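Local coordinates for MmeI (Methylophilus methylotrophus, PDB 5HR4), which recognises a specific DNA sequence as a Type IIL restriction-modification enzyme and probably methylates adenine at N6 using S-adenosyl-L-methionine, at residues Gly650-Thr655 and Met734-Ile739; Ile739-Thr744 and Val769-Ala774. All blocks are in the same frame, centred on the assembly; numbering follows the deposited sequence.

Contact 1: residues Gly650-Thr655 and Met734-Ile739; sequences GNFLFT and MKFFYI. With nucleotides of chain B.
Phe652 and Phe736 each set CG beside the backbone N and anti to the carbonyl carbon (chi1 -74° and -83°), and the two rings meet between their segments. This is aromatic packing within the target recognition domain, between the type I beta turn Gly650-Leu653, which leads into strand 653-655, and the loop after helix 724-729, which carries DNA-contacting residues. The two side chains run past one another in opposite directions. Phe652 CD2 lies 3.8 Å from Phe736 CE1. Further along the same ring, Phe652 CE2 comes 3.8 Å from Met734 O, and Phe652 CZ is 3.9 Å from Met734 CA. No hydrogen bond joins the two segments. Trp692 meets Phe736 edge-to-face, and Val714 of helix 705-719 touches Phe652.

Past Phe736 the loop turns to the DNA. Phe737 and Tyr738 both face Lys645 in a classic beta bulge. Phe737 points its ring edge at a base, with CE1 3.3 Å from O4 of DT3 of chain B. The methyl C7 of that thymine packs 3.6 Å from Tyr738 CG. At the far edge of the tyrosine ring, Tyr738 OH donates a 2.5 Å hydrogen bond to OP2 of DA2 of chain B, a phosphate oxygen in the ring plane.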
ATOM      1  N   GLY A 650     -21.306 -21.072   3.631  1.00 36.30           N
ATOM      2  CA  GLY A 650     -21.358 -22.166   2.676  1.00 25.41           C
ATOM      3  C   GLY A 650     -22.441 -23.201   2.907  1.00 36.32           C
ATOM      4  O   GLY A 650     -22.627 -24.083   2.053  1.00 35.90           O
ATOM      5  N   ASN A 651     -23.175 -23.127   4.020  1.00 39.12           N
ATOM      6  CA  ASN A 651     -24.145 -24.168   4.343  1.00 35.67           C
ATOM      7  C   ASN A 651     -25.222 -24.331   3.276  1.00 35.23           C
ATOM      8  O   ASN A 651     -25.779 -25.424   3.136  1.00 36.28           O
ATOM      9  CB  ASN A 651     -24.758 -23.870   5.699  1.00 27.54           C
ATOM     10  CG  ASN A 651     -23.735 -23.944   6.809  1.00 31.06           C
ATOM     11  OD1 ASN A 651     -23.396 -22.933   7.440  1.00 35.73           O
ATOM     12  ND2 ASN A 651     -23.227 -25.148   7.058  1.00 27.84           N
ATOM     13  N   PHE A 652     -25.507 -23.298   2.501  1.00 32.56           N
ATOM     14  CA  PHE A 652     -26.478 -23.446   1.432  1.00 37.97           C
ATOM     15  C   PHE A 652     -25.863 -23.779   0.077  1.00 36.24           C
ATOM     16  O   PHE A 652     -26.599 -23.797  -0.906  1.00 38.77           O
ATOM     17  CB  PHE A 652     -27.323 -22.178   1.295  1.00 39.08           C
ATOM     18  CG  PHE A 652     -28.320 -22.011   2.389  1.00 40.15           C
ATOM     19  CD1 PHE A 652     -28.671 -23.089   3.181  1.00 37.13           C
ATOM     20  CD2 PHE A 652     -28.903 -20.788   2.639  1.00 46.14           C
ATOM     21  CE1 PHE A 652     -29.581 -22.957   4.198  1.00 36.88           C
ATOM     22  CE2 PHE A 652     -29.822 -20.647   3.673  1.00 43.71           C
ATOM     23  CZ  PHE A 652     -30.158 -21.738   4.448  1.00 38.37           C
ATOM     24  N   LEU A 653     -24.555 -24.050  -0.012  1.00 34.71           N
ATOM     25  CA  LEU A 653     -23.878 -24.183  -1.303  1.00 33.48           C
ATOM     26  C   LEU A 653     -23.225 -25.556  -1.447  1.00 34.48           C
ATOM     27  O   LEU A 653     -22.799 -26.165  -0.458  1.00 35.13           O
ATOM     28  CB  LEU A 653     -22.821 -23.090  -1.489  1.00 32.99           C
ATOM     29  CG  LEU A 653     -23.228 -21.659  -1.118  1.00 33.84           C
ATOM     30  CD1 LEU A 653     -22.009 -20.758  -1.067  1.00 29.52           C
ATOM     31  CD2 LEU A 653     -24.276 -21.118  -2.080  1.00 32.79           C
ATOM     32  N   PHE A 654     -23.169 -26.046  -2.693  1.00 34.33           N
ATOM     33  CA  PHE A 654     -22.744 -27.410  -2.995  1.00 32.82           C
ATOM     34  C   PHE A 654     -22.082 -27.507  -4.374  1.00 36.38           C
ATOM     35  O   PHE A 654     -22.545 -26.908  -5.353  1.00 31.18           O
ATOM     36  CB  PHE A 654     -23.922 -28.397  -2.996  1.00 32.36           C
ATOM     37  CG  PHE A 654     -24.666 -28.505  -1.704  1.00 34.50           C
ATOM     38  CD1 PHE A 654     -25.630 -27.566  -1.356  1.00 39.21           C
ATOM     39  CD2 PHE A 654     -24.464 -29.586  -0.863  1.00 37.07           C
ATOM     40  CE1 PHE A 654     -26.334 -27.677  -0.165  1.00 38.69           C
ATOM     41  CE2 PHE A 654     -25.186 -29.706   0.332  1.00 40.01           C
ATOM     42  CZ  PHE A 654     -26.126 -28.751   0.671  1.00 38.20           C
ATOM     43  N   THR A 655     -21.015 -28.303  -4.434  1.00 34.92           N
ATOM     44  CA  THR A 655     -20.541 -28.934  -5.655  1.00 30.60           C
ATOM     45  C   THR A 655     -21.541 -29.982  -6.147  1.00 40.96           C
ATOM     46  O   THR A 655     -22.369 -30.497  -5.379  1.00 43.78           O
ATOM     47  CB  THR A 655     -19.223 -29.637  -5.383  1.00 37.70           C
ATOM     48  OG1 THR A 655     -19.487 -30.806  -4.586  1.00 38.27           O
ATOM     49  CG2 THR A 655     -18.287 -28.722  -4.608  1.00 28.91           C
ATOM     50  N   MET A 734     -33.438 -19.355   6.744  1.00 31.25           N
ATOM     51  CA  MET A 734     -33.514 -20.142   5.522  1.00 38.83           C
ATOM     52  C   MET A 734     -33.494 -19.286   4.268  1.00 36.75           C
ATOM     53  O   MET A 734     -33.476 -19.827   3.164  1.00 36.77           O
ATOM     54  CB  MET A 734     -34.750 -21.053   5.522  1.00 38.43           C
ATOM     55  CG  MET A 734     -36.006 -20.501   6.109  1.00 38.55           C
ATOM     56  SD  MET A 734     -37.244 -21.816   6.024  1.00 55.42           S
ATOM     57  CE  MET A 734     -38.174 -21.348   4.570  1.00 52.16           C
ATOM     58  N   LYS A 735     -33.475 -17.973   4.415  1.00 35.61           N
ATOM     59  CA  LYS A 735     -33.455 -17.052   3.302  1.00 32.31           C
ATOM     60  C   LYS A 735     -32.072 -16.428   3.228  1.00 33.28           C
ATOM     61  O   LYS A 735     -31.437 -16.194   4.258  1.00 30.78           O
ATOM     62  CB  LYS A 735     -34.527 -15.967   3.467  1.00 36.12           C
ATOM     63  CG  LYS A 735     -35.944 -16.472   3.251  1.00 42.34           C
ATOM     64  CD  LYS A 735     -36.988 -15.387   3.480  1.00 40.62           C
ATOM     65  CE  LYS A 735     -38.358 -16.014   3.780  1.00 56.93           C
ATOM     66  NZ  LYS A 735     -38.411 -16.797   5.067  1.00 52.11           N
ATOM     67  N   PHE A 736     -31.601 -16.192   2.002  1.00 32.56           N
ATOM     68  CA  PHE A 736     -30.346 -15.485   1.816  1.00 32.93           C
ATOM     69  C   PHE A 736     -30.412 -14.153   2.554  1.00 30.70           C
ATOM     70  O   PHE A 736     -31.490 -13.586   2.757  1.00 30.94           O
ATOM     71  CB  PHE A 736     -30.058 -15.248   0.317  1.00 32.95           C
ATOM     72  CG  PHE A 736     -29.425 -16.426  -0.409  1.00 32.35           C
ATOM     73  CD1 PHE A 736     -29.545 -17.722   0.064  1.00 33.11           C
ATOM     74  CD2 PHE A 736     -28.708 -16.219  -1.586  1.00 39.36           C
ATOM     75  CE1 PHE A 736     -28.968 -18.791  -0.617  1.00 29.13           C
ATOM     76  CE2 PHE A 736     -28.124 -17.288  -2.280  1.00 35.32           C
ATOM     77  CZ  PHE A 736     -28.252 -18.575  -1.784  1.00 31.55           C
ATOM     78  N   PHE A 737     -29.242 -13.654   2.950  1.00 27.31           N
ATOM     79  CA  PHE A 737     -29.168 -12.368   3.632  1.00 25.41           C
ATOM     80  C   PHE A 737     -29.727 -11.236   2.775  1.00 29.57           C
ATOM     81  O   PHE A 737     -30.538 -10.436   3.247  1.00 32.15           O
ATOM     82  CB  PHE A 737     -27.726 -12.090   4.028  1.00 28.95           C
ATOM     83  CG  PHE A 737     -27.497 -10.708   4.534  1.00 30.19           C
ATOM     84  CD1 PHE A 737     -26.991  -9.732   3.699  1.00 28.24           C
ATOM     85  CD2 PHE A 737     -27.757 -10.387   5.857  1.00 32.88           C
ATOM     86  CE1 PHE A 737     -26.760  -8.458   4.168  1.00 31.62           C
ATOM     87  CE2 PHE A 737     -27.531  -9.097   6.342  1.00 29.66           C
ATOM     88  CZ  PHE A 737     -27.029  -8.137   5.499  1.00 32.96           C
ATOM     89  N   TYR A 738     -29.272 -11.108   1.529  1.00 31.52           N
ATOM     90  CA  TYR A 738     -29.894 -10.189   0.586  1.00 28.36           C
ATOM     91  C   TYR A 738     -30.388 -10.985  -0.611  1.00 30.57           C
ATOM     92  O   TYR A 738     -29.647 -11.806  -1.159  1.00 32.20           O
ATOM     93  CB  TYR A 738     -28.934  -9.090   0.140  1.00 30.28           C
ATOM     94  CG  TYR A 738     -29.527  -8.128  -0.877  1.00 32.29           C
ATOM     95  CD1 TYR A 738     -30.568  -7.274  -0.530  1.00 31.79           C
ATOM     96  CD2 TYR A 738     -29.033  -8.068  -2.187  1.00 30.37           C
ATOM     97  CE1 TYR A 738     -31.110  -6.386  -1.455  1.00 40.72           C
ATOM     98  CE2 TYR A 738     -29.568  -7.179  -3.132  1.00 29.67           C
ATOM     99  CZ  TYR A 738     -30.599  -6.339  -2.753  1.00 39.31           C
ATOM    100  OH  TYR A 738     -31.148  -5.465  -3.661  1.00 41.08           O
ATOM    101  N   ILE A 739     -31.644 -10.758  -0.989  1.00 30.46           N
ATOM    102  CA  ILE A 739     -32.308 -11.489  -2.062  1.00 33.04           C
ATOM    103  C   ILE A 739     -32.737 -10.479  -3.115  1.00 37.05           C
ATOM    104  O   ILE A 739     -33.365  -9.461  -2.793  1.00 37.85           O
ATOM    105  CB  ILE A 739     -33.520 -12.304  -1.558  1.00 31.82           C
ATOM    106  CG1 ILE A 739     -33.078 -13.467  -0.667  1.00 29.08           C
ATOM    107  CG2 ILE A 739     -34.306 -12.869  -2.716  1.00 28.81           C
ATOM    108  CD1 ILE A 739     -34.195 -14.459  -0.360  1.00 26.45           C
TER
ATOM    109  P    DA B   2     -33.280  -2.874  -2.827  1.00 63.01           P
ATOM    110  OP1  DA B   2     -33.977  -1.758  -3.509  1.00 56.65           O
ATOM    111  OP2  DA B   2     -33.304  -4.215  -3.461  1.00 49.88           O
ATOM    112  O5'  DA B   2     -31.718  -2.549  -2.550  1.00 57.10           O
ATOM    113  C5'  DA B   2     -31.260  -1.188  -2.395  1.00 50.96           C
ATOM    114  C4'  DA B   2     -29.734  -1.106  -2.248  1.00 47.51           C
ATOM    115  O4'  DA B   2     -29.331  -1.364  -0.874  1.00 41.00           O
ATOM    116  C3'  DA B   2     -28.899  -2.067  -3.118  1.00 41.28           C
ATOM    117  O3'  DA B   2     -27.795  -1.344  -3.665  1.00 38.11           O
ATOM    118  C2'  DA B   2     -28.419  -3.103  -2.096  1.00 41.29           C
ATOM    119  C1'  DA B   2     -28.192  -2.191  -0.907  1.00 42.18           C
ATOM    120  N9   DA B   2     -28.033  -2.859   0.390  1.00 45.49           N
ATOM    121  C8   DA B   2     -28.702  -3.956   0.865  1.00 40.43           C
ATOM    122  N7   DA B   2     -28.334  -4.311   2.075  1.00 40.42           N
ATOM    123  C5   DA B   2     -27.363  -3.371   2.418  1.00 42.86           C
ATOM    124  C6   DA B   2     -26.569  -3.177   3.578  1.00 42.78           C
ATOM    125  N6   DA B   2     -26.632  -3.954   4.658  1.00 40.97           N
ATOM    126  N1   DA B   2     -25.704  -2.146   3.581  1.00 42.00           N
ATOM    127  C2   DA B   2     -25.633  -1.368   2.507  1.00 41.62           C
ATOM    128  N3   DA B   2     -26.319  -1.445   1.374  1.00 44.37           N
ATOM    129  C4   DA B   2     -27.173  -2.478   1.393  1.00 41.64           C
ATOM    130  P    DT B   3     -27.245  -1.660  -5.143  1.00 41.98           P
ATOM    131  OP1  DT B   3     -26.444  -0.505  -5.621  1.00 41.22           O
ATOM    132  OP2  DT B   3     -28.425  -2.008  -5.958  1.00 44.38           O
ATOM    133  O5'  DT B   3     -26.306  -2.957  -4.913  1.00 39.02           O
ATOM    134  C5'  DT B   3     -24.861  -2.858  -4.823  1.00 32.16           C
ATOM    135  C4'  DT B   3     -24.404  -1.973  -3.678  1.00 35.16           C
ATOM    136  O4'  DT B   3     -24.898  -2.490  -2.401  1.00 36.98           O
ATOM    137  C3'  DT B   3     -22.880  -1.878  -3.518  1.00 37.71           C
ATOM    138  O3'  DT B   3     -22.518  -0.569  -3.102  1.00 35.35           O
ATOM    139  C2'  DT B   3     -22.620  -2.882  -2.394  1.00 38.81           C
ATOM    140  C1'  DT B   3     -23.805  -2.575  -1.506  1.00 32.84           C
ATOM    141  N1   DT B   3     -24.090  -3.609  -0.497  1.00 37.03           N
ATOM    142  C2   DT B   3     -23.470  -3.545   0.730  1.00 33.64           C
ATOM    143  O2   DT B   3     -22.670  -2.685   1.027  1.00 33.07           O
ATOM    144  N3   DT B   3     -23.818  -4.541   1.602  1.00 35.52           N
ATOM    145  C4   DT B   3     -24.727  -5.567   1.385  1.00 33.91           C
ATOM    146  O4   DT B   3     -24.974  -6.418   2.236  1.00 29.83           O
ATOM    147  C5   DT B   3     -25.350  -5.569   0.083  1.00 35.63           C
ATOM    148  C7   DT B   3     -26.334  -6.637  -0.278  1.00 28.46           C
ATOM    149  C6   DT B   3     -25.006  -4.599  -0.784  1.00 38.86           C
ATOM    150  P    DT B   1     -34.745  -7.914   1.408  1.00115.85           P
ATOM    151  OP1  DT B   1     -34.565  -8.796   0.228  1.00 55.54           O
ATOM    152  OP2  DT B   1     -35.794  -8.196   2.425  1.00106.59           O
ATOM    153  O5'  DT B   1     -34.892  -6.393   0.901  1.00 84.76           O
ATOM    154  C5'  DT B   1     -33.964  -5.403   1.351  1.00 75.58           C
ATOM    155  C4'  DT B   1     -34.278  -4.028   0.778  1.00 66.37           C
ATOM    156  O4'  DT B   1     -34.303  -3.052   1.846  1.00 69.57           O
ATOM    157  C3'  DT B   1     -33.270  -3.518  -0.247  1.00 57.72           C
ATOM    158  O3'  DT B   1     -33.953  -2.924  -1.361  1.00 58.72           O
ATOM    159  C2'  DT B   1     -32.408  -2.492   0.518  1.00 58.87           C
ATOM    160  C1'  DT B   1     -33.098  -2.308   1.871  1.00 64.06           C
ATOM    161  N1   DT B   1     -32.256  -2.755   3.061  1.00 64.87           N
ATOM    162  C2   DT B   1     -31.070  -2.099   3.358  1.00 63.75           C
ATOM    163  O2   DT B   1     -30.629  -1.162   2.706  1.00 58.04           O
ATOM    164  N3   DT B   1     -30.404  -2.593   4.458  1.00 64.03           N
ATOM    165  C4   DT B   1     -30.798  -3.649   5.273  1.00 65.94           C
ATOM    166  O4   DT B   1     -30.135  -4.025   6.238  1.00 65.74           O
ATOM    167  C5   DT B   1     -32.043  -4.280   4.908  1.00 67.14           C
ATOM    168  C7   DT B   1     -32.569  -5.429   5.714  1.00 58.64           C
ATOM    169  C6   DT B   1     -32.702  -3.806   3.844  1.00 67.37           C
TER

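Contact 2: residues Ile739-Thr744 and Val769-Ala774; sequences ISQPDT and VISSNA. With nucleotides of chain C.
Gln741 and Ile770 cross at about a right angle, and this is the tight part of the contact. Gln741 CG stands anti to the backbone N (chi1 -171°), and a bend at chi2 lays the amide against the isoleucine. Ile770 CD1 sits 3.5 Å from Gln741 CD. The amide also reaches the backbone: Gln741 NE2 donates to Val769 O at 3.2 Å. This bond is bent, 139° at the hydrogen, and the donor stands above the carbonyl plane. Tyr746 OH bonds to the same oxygen. With an alanine here in place of Gln741, Val769 O would probably lose one of these two partners, and a gap would be likely to open beside Ile770 CD1.

Strand 770-771 is an outer strand of a mixed four-stranded sheet in the target recognition domain, running parallel to strand 673-677. The contact is looser at Ser771, the second residue of that strand, whose OG is 4.2 Å from Gln741 OE1. Further along the loop the chain leaves the contact, and Asp743 is exposed. Segment 769-774 continues to the DNA. Ser772 OG accepts from Ala774 N in an ST turn. Between them, Asn773 ND2 donates to N7 of DG9 of chain C at 3.1 Å, a contact to the base itself.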
ATOM      1  N   ILE A 739     -31.644 -10.758  -0.989  1.00 30.46           N
ATOM      2  CA  ILE A 739     -32.308 -11.489  -2.062  1.00 33.04           C
ATOM      3  C   ILE A 739     -32.737 -10.479  -3.115  1.00 37.05           C
ATOM      4  O   ILE A 739     -33.365  -9.461  -2.793  1.00 37.85           O
ATOM      5  CB  ILE A 739     -33.520 -12.304  -1.558  1.00 31.82           C
ATOM      6  CG1 ILE A 739     -33.078 -13.467  -0.667  1.00 29.08           C
ATOM      7  CG2 ILE A 739     -34.306 -12.869  -2.716  1.00 28.81           C
ATOM      8  CD1 ILE A 739     -34.195 -14.459  -0.360  1.00 26.45           C
ATOM      9  N   SER A 740     -32.381 -10.752  -4.366  1.00 37.49           N
ATOM     10  CA  SER A 740     -32.720  -9.881  -5.473  1.00 38.80           C
ATOM     11  C   SER A 740     -33.281 -10.624  -6.666  1.00 40.96           C
ATOM     12  O   SER A 740     -33.810  -9.970  -7.568  1.00 47.86           O
ATOM     13  CB  SER A 740     -31.490  -9.087  -5.929  1.00 40.89           C
ATOM     14  OG  SER A 740     -30.420  -9.967  -6.218  1.00 40.61           O
ATOM     15  N   GLN A 741     -33.188 -11.960  -6.695  1.00 39.61           N
ATOM     16  CA  GLN A 741     -33.608 -12.838  -7.784  1.00 39.45           C
ATOM     17  C   GLN A 741     -34.789 -12.276  -8.562  1.00 38.85           C
ATOM     18  O   GLN A 741     -35.811 -11.919  -7.970  1.00 38.43           O
ATOM     19  CB  GLN A 741     -33.968 -14.220  -7.235  1.00 38.94           C
ATOM     20  CG  GLN A 741     -34.203 -15.275  -8.290  1.00 36.17           C
ATOM     21  CD  GLN A 741     -32.982 -15.486  -9.154  1.00 40.06           C
ATOM     22  OE1 GLN A 741     -31.875 -15.099  -8.778  1.00 41.09           O
ATOM     23  NE2 GLN A 741     -33.175 -16.084 -10.326  1.00 38.64           N
ATOM     24  N   PRO A 742     -34.676 -12.156  -9.876  1.00 45.81           N
ATOM     25  CA  PRO A 742     -35.794 -11.673 -10.696  1.00 42.08           C
ATOM     26  C   PRO A 742     -36.753 -12.807 -11.045  1.00 42.31           C
ATOM     27  O   PRO A 742     -36.540 -13.970 -10.703  1.00 43.23           O
ATOM     28  CB  PRO A 742     -35.110 -11.126 -11.949  1.00 40.88           C
ATOM     29  CG  PRO A 742     -33.614 -11.404 -11.773  1.00 42.52           C
ATOM     30  CD  PRO A 742     -33.455 -12.377 -10.665  1.00 37.48           C
ATOM     31  N   ASP A 743     -37.827 -12.439 -11.751  1.00 43.88           N
ATOM     32  CA  ASP A 743     -38.781 -13.400 -12.296  1.00 46.09           C
ATOM     33  C   ASP A 743     -38.579 -13.679 -13.789  1.00 45.48           C
ATOM     34  O   ASP A 743     -39.053 -14.709 -14.283  1.00 48.91           O
ATOM     35  CB  ASP A 743     -40.215 -12.912 -12.043  1.00 43.51           C
ATOM     36  N   THR A 744     -37.886 -12.802 -14.511  1.00 48.67           N
ATOM     37  CA  THR A 744     -37.543 -13.007 -15.912  1.00 43.44           C
ATOM     38  C   THR A 744     -36.082 -13.424 -16.043  1.00 41.73           C
ATOM     39  O   THR A 744     -35.276 -13.199 -15.140  1.00 44.14           O
ATOM     40  CB  THR A 744     -37.801 -11.730 -16.712  1.00 38.46           C
ATOM     41  N   VAL A 769     -31.713 -19.982 -12.388  1.00 39.23           N
ATOM     42  CA  VAL A 769     -30.410 -20.064 -11.746  1.00 41.93           C
ATOM     43  C   VAL A 769     -30.248 -18.849 -10.847  1.00 39.64           C
ATOM     44  O   VAL A 769     -30.612 -17.726 -11.216  1.00 44.08           O
ATOM     45  CB  VAL A 769     -29.270 -20.180 -12.780  1.00 43.22           C
ATOM     46  CG1 VAL A 769     -29.821 -20.328 -14.206  1.00 28.59           C
ATOM     47  CG2 VAL A 769     -28.273 -19.028 -12.623  1.00 35.71           C
ATOM     48  N   ILE A 770     -29.748 -19.082  -9.646  1.00 32.07           N
ATOM     49  CA  ILE A 770     -29.603 -18.038  -8.646  1.00 35.59           C
ATOM     50  C   ILE A 770     -28.224 -17.414  -8.830  1.00 32.88           C
ATOM     51  O   ILE A 770     -27.218 -18.130  -8.823  1.00 33.40           O
ATOM     52  CB  ILE A 770     -29.773 -18.622  -7.235  1.00 38.30           C
ATOM     53  CG1 ILE A 770     -31.166 -19.260  -7.083  1.00 38.68           C
ATOM     54  CG2 ILE A 770     -29.511 -17.574  -6.173  1.00 32.16           C
ATOM     55  CD1 ILE A 770     -32.352 -18.270  -7.184  1.00 36.46           C
ATOM     56  N   SER A 771     -28.170 -16.091  -9.012  1.00 31.86           N
ATOM     57  CA  SER A 771     -26.897 -15.386  -9.196  1.00 36.69           C
ATOM     58  C   SER A 771     -26.385 -14.831  -7.869  1.00 33.94           C
ATOM     59  O   SER A 771     -27.142 -14.209  -7.117  1.00 36.37           O
ATOM     60  CB  SER A 771     -27.031 -14.253 -10.216  1.00 33.71           C
ATOM     61  OG  SER A 771     -28.223 -13.508 -10.016  1.00 37.92           O
ATOM     62  N   SER A 772     -25.100 -15.057  -7.590  1.00 32.57           N
ATOM     63  CA  SER A 772     -24.465 -14.675  -6.331  1.00 31.37           C
ATOM     64  C   SER A 772     -24.124 -13.182  -6.328  1.00 29.92           C
ATOM     65  O   SER A 772     -24.181 -12.503  -7.360  1.00 32.00           O
ATOM     66  CB  SER A 772     -23.225 -15.548  -6.099  1.00 30.13           C
ATOM     67  OG  SER A 772     -22.081 -14.827  -5.694  1.00 26.27           O
ATOM     68  N   ASN A 773     -23.775 -12.652  -5.141  1.00 30.40           N
ATOM     69  CA  ASN A 773     -23.462 -11.219  -5.087  1.00 30.90           C
ATOM     70  C   ASN A 773     -22.129 -10.882  -5.746  1.00 29.99           C
ATOM     71  O   ASN A 773     -21.789  -9.696  -5.827  1.00 36.49           O
ATOM     72  CB  ASN A 773     -23.500 -10.655  -3.644  1.00 29.88           C
ATOM     73  CG  ASN A 773     -22.551 -11.357  -2.664  1.00 26.72           C
ATOM     74  OD1 ASN A 773     -22.586 -12.574  -2.505  1.00 26.39           O
ATOM     75  ND2 ASN A 773     -21.726 -10.574  -1.976  1.00 24.23           N
ATOM     76  N   ALA A 774     -21.385 -11.874  -6.236  1.00 32.01           N
ATOM     77  CA  ALA A 774     -20.199 -11.672  -7.058  1.00 32.68           C
ATOM     78  C   ALA A 774     -20.534 -11.308  -8.483  1.00 29.30           C
ATOM     79  O   ALA A 774     -19.679 -11.462  -9.354  1.00 34.03           O
ATOM     80  CB  ALA A 774     -19.322 -12.928  -7.055  1.00 30.52           C
TER
ATOM     81  P    DG C   9     -20.028 -15.965   3.526  1.00 30.69           P
ATOM     82  OP1  DG C   9     -19.821 -17.040   4.510  1.00 25.46           O
ATOM     83  OP2  DG C   9     -21.166 -15.876   2.583  1.00 34.20           O
ATOM     84  O5'  DG C   9     -19.929 -14.561   4.269  1.00 23.89           O
ATOM     85  C5'  DG C   9     -18.984 -14.390   5.273  1.00 22.20           C
ATOM     86  C4'  DG C   9     -18.794 -12.926   5.563  1.00 23.30           C
ATOM     87  O4'  DG C   9     -18.459 -12.209   4.341  1.00 24.75           O
ATOM     88  C3'  DG C   9     -20.023 -12.213   6.110  1.00 26.15           C
ATOM     89  O3'  DG C   9     -19.574 -11.191   6.946  1.00 23.70           O
ATOM     90  C2'  DG C   9     -20.631 -11.624   4.852  1.00 23.94           C
ATOM     91  C1'  DG C   9     -19.357 -11.135   4.213  1.00 23.07           C
ATOM     92  N9   DG C   9     -19.492 -10.781   2.823  1.00 27.14           N
ATOM     93  C8   DG C   9     -20.336 -11.334   1.881  1.00 23.78           C
ATOM     94  N7   DG C   9     -20.240 -10.772   0.722  1.00 23.19           N
ATOM     95  C5   DG C   9     -19.254  -9.792   0.908  1.00 31.99           C
ATOM     96  C6   DG C   9     -18.692  -8.857   0.005  1.00 27.58           C
ATOM     97  O6   DG C   9     -18.960  -8.684  -1.188  1.00 26.34           O
ATOM     98  N1   DG C   9     -17.738  -8.057   0.627  1.00 31.57           N
ATOM     99  C2   DG C   9     -17.359  -8.165   1.943  1.00 28.87           C
ATOM    100  N2   DG C   9     -16.418  -7.328   2.377  1.00 30.07           N
ATOM    101  N3   DG C   9     -17.869  -9.026   2.775  1.00 33.33           N
ATOM    102  C4   DG C   9     -18.801  -9.803   2.196  1.00 29.40           C
ATOM    103  P    DT C   7     -15.977 -14.497  -7.681  1.00 33.64           P
ATOM    104  OP1  DT C   7     -17.152 -15.184  -8.251  1.00 35.57           O
ATOM    105  OP2  DT C   7     -15.979 -13.020  -7.589  1.00 37.50           O
ATOM    106  O5'  DT C   7     -15.697 -15.115  -6.260  1.00 33.74           O
ATOM    107  C5'  DT C   7     -15.251 -16.461  -6.206  1.00 31.78           C
ATOM    108  C4'  DT C   7     -15.323 -17.004  -4.791  1.00 37.69           C
ATOM    109  O4'  DT C   7     -14.363 -16.306  -3.964  1.00 38.50           O
ATOM    110  C3'  DT C   7     -16.665 -16.838  -4.068  1.00 28.33           C
ATOM    111  O3'  DT C   7     -16.756 -17.856  -3.107  1.00 30.59           O
ATOM    112  C2'  DT C   7     -16.474 -15.482  -3.412  1.00 28.95           C
ATOM    113  C1'  DT C   7     -15.041 -15.631  -2.928  1.00 29.99           C
ATOM    114  N1   DT C   7     -14.347 -14.377  -2.717  1.00 31.49           N
ATOM    115  C2   DT C   7     -13.806 -14.112  -1.480  1.00 30.18           C
ATOM    116  O2   DT C   7     -13.907 -14.873  -0.535  1.00 32.20           O
ATOM    117  N3   DT C   7     -13.140 -12.921  -1.390  1.00 27.80           N
ATOM    118  C4   DT C   7     -12.956 -11.998  -2.402  1.00 30.66           C
ATOM    119  O4   DT C   7     -12.343 -10.952  -2.231  1.00 28.33           O
ATOM    120  C5   DT C   7     -13.537 -12.355  -3.682  1.00 32.36           C
ATOM    121  C7   DT C   7     -13.407 -11.438  -4.849  1.00 25.79           C
ATOM    122  C6   DT C   7     -14.192 -13.516  -3.777  1.00 32.23           C
TER

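In the fold
From the N-terminal side, the chain makes the turn Gly650-Leu653 and enters strand 653-655, then runs through 78 residues, more than half of them helical, before 734-739 returns to close contact 1. Contact 2 opens only afterwards, at Ile739, which both contacts share. Its loop is shorter: 24 residues, including strands 746-750 and 763-765, lead to 769-774. The two closures therefore follow in series, neither nested nor crossed. Strands 653-655 and 770-771 are the two outer strands of one mixed sheet. Loop 734-744 packs against the turn that leads into the first and against the second. The contact centres lie 12 Å apart, and Phe736 CE2 meets Ile770 CG2 at 4.1 Å.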